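Local coordinates for protein Kinase A (Toxoplasma gondii, PDB 5J3U) that binds cAMP through its regulatory domain and, as in related regulatory chains, probably inhibits the kinase catalytic subunit until the nucleotide binds, at residues L159-Q173 against A225-E239. Sequence-based numbering, arbitrary orientation.
Sequences LRTEMFTDGAYIVRQ and ANVIAHGICKVACLE. With CMP (adenosine-3',5'-cyclic-monophosphate), chain B.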
loop_
_atom_site.group_PDB
_atom_site.type_symbol
_atom_site.label_atom_id
_atom_site.label_comp_id
_atom_site.label_asym_id
_atom_site.label_seq_id
_atom_site.Cartn_x
_atom_site.Cartn_y
_atom_site.Cartn_z
ATOM N N LEU A 159 -4.594 1.404 -1.202
ATOM C CA LEU A 159 -4.297 0.841 -2.531
ATOM C C LEU A 159 -2.897 1.152 -3.037
ATOM O O LEU A 159 -2.370 2.243 -2.771
ATOM C CB LEU A 159 -5.290 1.366 -3.554
ATOM C CG LEU A 159 -6.728 0.934 -3.365
ATOM C CD1 LEU A 159 -7.625 1.476 -4.431
ATOM C CD2 LEU A 159 -6.876 -0.586 -3.338
ATOM N N ARG A 160 -2.308 0.183 -3.739
ATOM C CA ARG A 160 -1.091 0.357 -4.545
ATOM C C ARG A 160 -1.408 0.002 -5.975
ATOM O O ARG A 160 -2.481 -0.548 -6.217
ATOM C CB ARG A 160 0.048 -0.503 -4.025
ATOM C CG ARG A 160 0.438 -0.181 -2.602
ATOM C CD ARG A 160 1.410 -1.240 -2.115
ATOM N NE ARG A 160 1.896 -1.029 -0.772
ATOM C CZ ARG A 160 1.295 -1.413 0.355
ATOM N NH1 ARG A 160 0.091 -2.006 0.364
ATOM N NH2 ARG A 160 1.899 -1.140 1.516
ATOM N N THR A 161 -0.604 0.462 -6.917
ATOM C CA THR A 161 -0.830 0.179 -8.353
ATOM C C THR A 161 0.303 -0.641 -8.870
ATOM O O THR A 161 1.457 -0.374 -8.528
ATOM C CB THR A 161 -0.989 1.463 -9.172
ATOM O OG1 THR A 161 -2.234 2.068 -8.776
ATOM C CG2 THR A 161 -1.030 1.205 -10.644
ATOM N N GLU A 162 0.001 -1.615 -9.696
ATOM C CA GLU A 162 1.044 -2.400 -10.388
ATOM C C GLU A 162 0.663 -2.545 -11.886
ATOM O O GLU A 162 -0.527 -2.630 -12.197
ATOM C CB GLU A 162 1.148 -3.801 -9.794
ATOM C CG GLU A 162 1.614 -3.812 -8.344
ATOM C CD GLU A 162 1.768 -5.216 -7.745
ATOM O OE1 GLU A 162 1.554 -6.225 -8.453
ATOM O OE2 GLU A 162 2.087 -5.274 -6.524
ATOM N N MET A 163 1.661 -2.541 -12.777
ATOM C CA MET A 163 1.458 -2.678 -14.232
ATOM C C MET A 163 2.002 -4.039 -14.650
ATOM O O MET A 163 3.071 -4.446 -14.204
ATOM C CB MET A 163 2.203 -1.546 -14.984
ATOM C CG MET A 163 1.935 -1.479 -16.486
ATOM S SD MET A 163 0.298 -0.823 -16.887
ATOM C CE MET A 163 0.512 0.883 -16.383
ATOM N N PHE A 164 1.264 -4.748 -15.501
ATOM C CA PHE A 164 1.660 -6.036 -16.005
ATOM C C PHE A 164 1.547 -5.999 -17.541
ATOM O O PHE A 164 0.503 -5.673 -18.079
ATOM C CB PHE A 164 0.737 -7.110 -15.473
ATOM C CG PHE A 164 0.905 -7.369 -13.999
ATOM C CD1 PHE A 164 0.222 -6.628 -13.056
ATOM C CD2 PHE A 164 1.779 -8.370 -13.563
ATOM C CE1 PHE A 164 0.390 -6.903 -11.696
ATOM C CE2 PHE A 164 1.924 -8.662 -12.223
ATOM C CZ PHE A 164 1.234 -7.910 -11.284
ATOM N N THR A 165 2.595 -6.431 -18.222
ATOM C CA THR A 165 2.568 -6.515 -19.684
ATOM C C THR A 165 1.950 -7.787 -20.154
ATOM O O THR A 165 1.722 -8.730 -19.400
ATOM C CB THR A 165 4.012 -6.352 -20.264
ATOM O OG1 THR A 165 4.846 -7.340 -19.679
ATOM C CG2 THR A 165 4.585 -5.010 -19.933
ATOM N N ASP A 166 1.725 -7.883 -21.470
ATOM C CA ASP A 166 1.009 -9.007 -22.006
ATOM C C ASP A 166 1.657 -10.331 -21.626
ATOM O O ASP A 166 2.874 -10.449 -21.696
ATOM C CB ASP A 166 0.928 -8.926 -23.544
ATOM C CG ASP A 166 0.167 -10.068 -24.124
ATOM O OD1 ASP A 166 -1.056 -10.147 -23.879
ATOM O OD2 ASP A 166 0.808 -10.942 -24.767
ATOM N N GLY A 167 0.827 -11.256 -21.164
ATOM C CA GLY A 167 1.221 -12.629 -20.815
ATOM C C GLY A 167 1.761 -12.791 -19.402
ATOM O O GLY A 167 2.010 -13.896 -18.984
ATOM N N ALA A 168 2.007 -11.695 -18.682
ATOM C CA ALA A 168 2.536 -11.753 -17.302
ATOM C C ALA A 168 1.450 -12.274 -16.360
ATOM O O ALA A 168 0.282 -11.883 -16.436
ATOM C CB ALA A 168 3.036 -10.403 -16.864
ATOM N N TYR A 169 1.803 -13.223 -15.498
ATOM C CA TYR A 169 0.846 -13.788 -14.564
ATOM C C TYR A 169 0.754 -12.829 -13.399
ATOM O O TYR A 169 1.766 -12.509 -12.771
ATOM C CB TYR A 169 1.297 -15.188 -14.059
ATOM C CG TYR A 169 1.039 -16.284 -15.066
ATOM C CD1 TYR A 169 1.742 -16.309 -16.259
ATOM C CD2 TYR A 169 0.069 -17.265 -14.841
ATOM C CE1 TYR A 169 1.471 -17.258 -17.235
ATOM C CE2 TYR A 169 -0.172 -18.261 -15.800
ATOM C CZ TYR A 169 0.535 -18.246 -16.988
ATOM O OH TYR A 169 0.269 -19.243 -17.974
ATOM N N ILE A 170 -0.452 -12.396 -13.090
ATOM C CA ILE A 170 -0.693 -11.558 -11.893
ATOM C C ILE A 170 -0.835 -12.480 -10.660
ATOM O O ILE A 170 -0.259 -12.209 -9.606
ATOM C CB ILE A 170 -1.922 -10.653 -12.099
ATOM C CG1 ILE A 170 -1.722 -9.794 -13.355
ATOM C CG2 ILE A 170 -2.221 -9.780 -10.861
ATOM C CD1 ILE A 170 -2.921 -8.952 -13.688
ATOM N N VAL A 171 -1.618 -13.544 -10.796
ATOM C CA VAL A 171 -1.658 -14.626 -9.832
ATOM C C VAL A 171 -1.555 -15.956 -10.559
ATOM O O VAL A 171 -1.935 -16.076 -11.749
ATOM C CB VAL A 171 -2.864 -14.600 -8.870
ATOM C CG1 VAL A 171 -3.019 -13.213 -8.187
ATOM C CG2 VAL A 171 -4.137 -15.071 -9.536
ATOM N N ARG A 172 -1.022 -16.944 -9.840
ATOM C CA ARG A 172 -0.887 -18.312 -10.343
ATOM C C ARG A 172 -1.695 -19.296 -9.482
ATOM O O ARG A 172 -1.668 -19.212 -8.239
ATOM C CB ARG A 172 0.603 -18.696 -10.350
ATOM C CG ARG A 172 1.512 -17.750 -11.149
ATOM C CD ARG A 172 2.981 -18.014 -10.987
ATOM N NE ARG A 172 3.794 -16.984 -11.608
ATOM C CZ ARG A 172 4.220 -16.964 -12.868
ATOM N NH1 ARG A 172 4.938 -15.915 -13.286
ATOM N NH2 ARG A 172 3.938 -17.974 -13.728
ATOM N N GLN A 173 -2.357 -20.236 -10.127
ATOM C CA GLN A 173 -3.183 -21.186 -9.460
ATOM C C GLN A 173 -2.290 -22.023 -8.528
ATOM O O GLN A 173 -1.196 -22.437 -8.919
ATOM C CB GLN A 173 -3.871 -22.103 -10.448
ATOM C CG GLN A 173 -4.794 -23.090 -9.809
ATOM C CD GLN A 173 -5.688 -23.842 -10.823
ATOM O OE1 GLN A 173 -5.747 -23.505 -12.009
ATOM N NE2 GLN A 173 -6.400 -24.813 -10.330
ATOM N N ALA A 225 -7.200 -20.051 -9.491
ATOM C CA ALA A 225 -7.019 -19.859 -10.938
ATOM C C ALA A 225 -5.793 -18.993 -11.174
ATOM O O ALA A 225 -5.286 -18.353 -10.236
ATOM C CB ALA A 225 -8.273 -19.219 -11.529
ATOM N N ASN A 226 -5.286 -19.024 -12.407
ATOM C CA ASN A 226 -4.336 -18.077 -12.906
ATOM C C ASN A 226 -5.095 -16.838 -13.337
ATOM O O ASN A 226 -6.211 -16.979 -13.849
ATOM C CB ASN A 226 -3.586 -18.599 -14.115
ATOM C CG ASN A 226 -2.941 -19.924 -13.829
ATOM O OD1 ASN A 226 -2.048 -19.984 -12.963
ATOM N ND2 ASN A 226 -3.406 -21.002 -14.498
ATOM N N VAL A 227 -4.497 -15.678 -13.138
ATOM C CA VAL A 227 -4.980 -14.413 -13.810
ATOM C C VAL A 227 -3.803 -13.822 -14.540
ATOM O O VAL A 227 -2.746 -13.520 -13.932
ATOM C CB VAL A 227 -5.700 -13.424 -12.867
ATOM C CG1 VAL A 227 -6.200 -12.212 -13.687
ATOM C CG2 VAL A 227 -6.829 -14.113 -12.099
ATOM N N ILE A 228 -3.955 -13.673 -15.870
ATOM C CA ILE A 228 -2.878 -13.314 -16.726
ATOM C C ILE A 228 -3.190 -11.986 -17.479
ATOM O O ILE A 228 -4.268 -11.856 -18.012
ATOM C CB ILE A 228 -2.681 -14.423 -17.810
ATOM C CG1 ILE A 228 -2.418 -15.812 -17.157
ATOM C CG2 ILE A 228 -1.529 -14.038 -18.712
ATOM C CD1 ILE A 228 -2.680 -16.971 -18.099
ATOM N N ALA A 229 -2.247 -11.071 -17.522
ATOM C CA ALA A 229 -2.491 -9.783 -18.232
ATOM C C ALA A 229 -2.666 -10.079 -19.743
ATOM O O ALA A 229 -1.946 -10.911 -20.313
ATOM C CB ALA A 229 -1.349 -8.848 -18.025
ATOM N N HIS A 230 -3.633 -9.410 -20.343
ATOM C CA HIS A 230 -4.033 -9.616 -21.748
ATOM C C HIS A 230 -3.866 -8.248 -22.437
ATOM O O HIS A 230 -4.663 -7.374 -22.215
ATOM C CB HIS A 230 -5.481 -10.073 -21.782
ATOM C CG HIS A 230 -6.014 -10.290 -23.158
ATOM N ND1 HIS A 230 -5.502 -11.257 -23.998
ATOM C CD2 HIS A 230 -7.026 -9.696 -23.834
ATOM C CE1 HIS A 230 -6.165 -11.221 -25.151
ATOM N NE2 HIS A 230 -7.090 -10.282 -25.078
ATOM N N GLY A 231 -2.839 -8.114 -23.266
ATOM C CA GLY A 231 -2.445 -6.812 -23.825
ATOM C C GLY A 231 -1.572 -6.035 -22.875
ATOM O O GLY A 231 -0.372 -5.894 -23.060
ATOM N N ILE A 232 -2.210 -5.529 -21.834
ATOM C CA ILE A 232 -1.573 -4.843 -20.761
ATOM C C ILE A 232 -2.631 -4.699 -19.649
ATOM O O ILE A 232 -3.820 -4.690 -19.918
ATOM C CB ILE A 232 -0.998 -3.492 -21.212
ATOM C CG1 ILE A 232 -0.194 -2.854 -20.080
ATOM C CG2 ILE A 232 -2.077 -2.516 -21.686
ATOM C CD1 ILE A 232 0.712 -1.716 -20.494
ATOM N N CYS A 233 -2.212 -4.661 -18.387
ATOM C CA CYS A 233 -3.156 -4.559 -17.311
ATOM C C CYS A 233 -2.573 -3.734 -16.195
ATOM O O CYS A 233 -1.478 -4.034 -15.700
ATOM C CB CYS A 233 -3.498 -5.950 -16.784
ATOM S SG CYS A 233 -4.926 -5.966 -15.691
ATOM N N LYS A 234 -3.312 -2.726 -15.770
ATOM C CA LYS A 234 -2.959 -1.864 -14.617
ATOM C C LYS A 234 -3.928 -2.172 -13.511
ATOM O O LYS A 234 -5.137 -2.008 -13.713
ATOM C CB LYS A 234 -3.074 -0.390 -14.998
ATOM C CG LYS A 234 -2.671 0.552 -13.878
ATOM C CD LYS A 234 -3.103 1.982 -14.146
ATOM C CE LYS A 234 -2.327 2.633 -15.205
ATOM N NZ LYS A 234 -2.897 4.014 -15.405
ATOM N N VAL A 235 -3.428 -2.656 -12.364
ATOM C CA VAL A 235 -4.257 -3.114 -11.292
ATOM C C VAL A 235 -4.011 -2.309 -10.024
ATOM O O VAL A 235 -2.874 -1.906 -9.711
ATOM C CB VAL A 235 -4.096 -4.627 -10.912
ATOM C CG1 VAL A 235 -4.809 -5.494 -11.912
ATOM C CG2 VAL A 235 -2.642 -5.009 -10.737
ATOM N N ALA A 236 -5.102 -2.023 -9.353
ATOM C CA ALA A 236 -5.107 -1.573 -7.965
ATOM C C ALA A 236 -5.035 -2.808 -7.080
ATOM O O ALA A 236 -5.787 -3.805 -7.314
ATOM C CB ALA A 236 -6.347 -0.749 -7.672
ATOM N N CYS A 237 -4.274 -2.695 -5.991
ATOM C CA CYS A 237 -3.899 -3.857 -5.155
ATOM C C CYS A 237 -4.178 -3.508 -3.701
ATOM O O CYS A 237 -3.730 -2.457 -3.247
ATOM C CB CYS A 237 -2.403 -4.143 -5.290
ATOM S SG CYS A 237 -1.833 -4.303 -6.985
ATOM N N LEU A 238 -4.905 -4.373 -3.011
ATOM C CA LEU A 238 -5.252 -4.240 -1.590
ATOM C C LEU A 238 -4.767 -5.490 -0.838
ATOM O O LEU A 238 -5.163 -6.611 -1.163
ATOM C CB LEU A 238 -6.744 -4.143 -1.449
ATOM C CG LEU A 238 -7.348 -3.776 -0.106
ATOM C CD1 LEU A 238 -6.962 -2.352 0.275
ATOM C CD2 LEU A 238 -8.846 -3.964 -0.090
ATOM N N GLU A 239 -3.885 -5.299 0.130
ATOM C CA GLU A 239 -3.331 -6.406 0.924
ATOM C C GLU A 239 -4.355 -7.027 1.825
ATOM O O GLU A 239 -5.285 -6.403 2.224
ATOM C CB GLU A 239 -2.183 -5.931 1.806
ATOM C CG GLU A 239 -0.945 -5.573 1.045
ATOM C CD GLU A 239 0.214 -5.244 1.968
ATOM O OE1 GLU A 239 -0.025 -4.599 3.004
ATOM O OE2 GLU A 239 1.361 -5.605 1.647
HETATM P P CMP B . -8.357 -16.330 -6.126
HETATM O O1P CMP B . -7.882 -15.542 -4.974
HETATM O O2P CMP B . -8.622 -17.825 -5.917
HETATM O "O5'" CMP B . -7.286 -16.153 -7.302
HETATM C "C5'" CMP B . -7.670 -16.612 -8.612
HETATM C "C4'" CMP B . -8.887 -15.754 -8.969
HETATM O "O4'" CMP B . -9.497 -16.044 -10.236
HETATM C "C3'" CMP B . -10.033 -16.054 -8.022
HETATM O "O3'" CMP B . -9.680 -15.592 -6.711
HETATM C "C2'" CMP B . -11.205 -15.375 -8.684
HETATM O "O2'" CMP B . -11.197 -13.938 -8.446
HETATM C "C1'" CMP B . -10.813 -15.551 -10.148
HETATM N N9 CMP B . -11.659 -16.477 -10.838
HETATM C C8 CMP B . -12.176 -16.219 -12.059
HETATM N N7 CMP B . -12.910 -17.309 -12.505
HETATM C C5 CMP B . -12.812 -18.277 -11.569
HETATM C C6 CMP B . -13.340 -19.662 -11.381
HETATM N N6 CMP B . -14.121 -20.266 -12.329
HETATM N N1 CMP B . -12.998 -20.268 -10.235
HETATM C C2 CMP B . -12.198 -19.750 -9.262
HETATM N N3 CMP B . -11.698 -18.477 -9.378
HETATM C C4 CMP B . -11.990 -17.721 -10.462
HETATM O O HOH W 1 -1.521 -2.902 -1.556
HETATM O O HOH W 2 -1.279 -2.504 3.097
HETATM O O HOH W 3 2.274 -5.216 -22.788
HETATM O O HOH W 4 -2.528 -12.236 -24.042
#
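Tyr169 and Ile228 lie side by side on neighbouring strands: Ile228 CG1 sits over one face of the phenol ring, 3.7 Å from its centroid, a CH-pi contact, while CD1 follows the ring toward CZ. Arg172 NH2 lies over the opposite face, and the Asn226 amide, nearly perpendicular to the ring, meets its edge at CE2. That amide is gripped at both ends, OD1 taking Gln173 N from above its carbonyl plane at 2.9 Å and ND2 donating to Thr191. Beside it, Val227 O receives Ile170 N and, weakly, Val171 N, a classic beta bulge. The bulge coincides with the corner at Ile170, and Ile170 CG1 comes to rest over the centre of the Phe164 ring. Phe164 CE1 meets Val235 CG2 at the ring edge (3.7 Å), and Ile170 CD1 reaches Cys233 SG. Where strand 226-229 turns at 230-231 into 232-239, Asp166, in the type II turn 165-168 with its CG anti to the backbone N (chi1 -179°), sets OD1 2.8 Å from Gly231 N in a nearly straight bond. Along strands 159-165 and 232-239, paired antiparallel, Met163 in one of its two conformers folds back at chi2 and chi3 to lay SD against Ile232 CD1 and CE against Lys234 CE; Lys234 NZ continues to Glu185. Glu162 CG packs on Cys237 SG. At the far end the extended Arg160 bonds Gln18 O through NE, whereas NH1 bonds a water that passes on to Cys237 O and makes a long salt bridge to Glu239 OE1 (3.7 Å). The first two and last two strands of the cyclic nucleotide-binding jelly roll pair here, one antiparallel ladder in each of its two sheets. Apolar contacts and backbone bonds carry the joint, the charged pair adding probably little, and Val171 CG2 and Val227 CG2 meet each other beside the cAMP ribose, so the bulged strand pair forms part of the pocket wall.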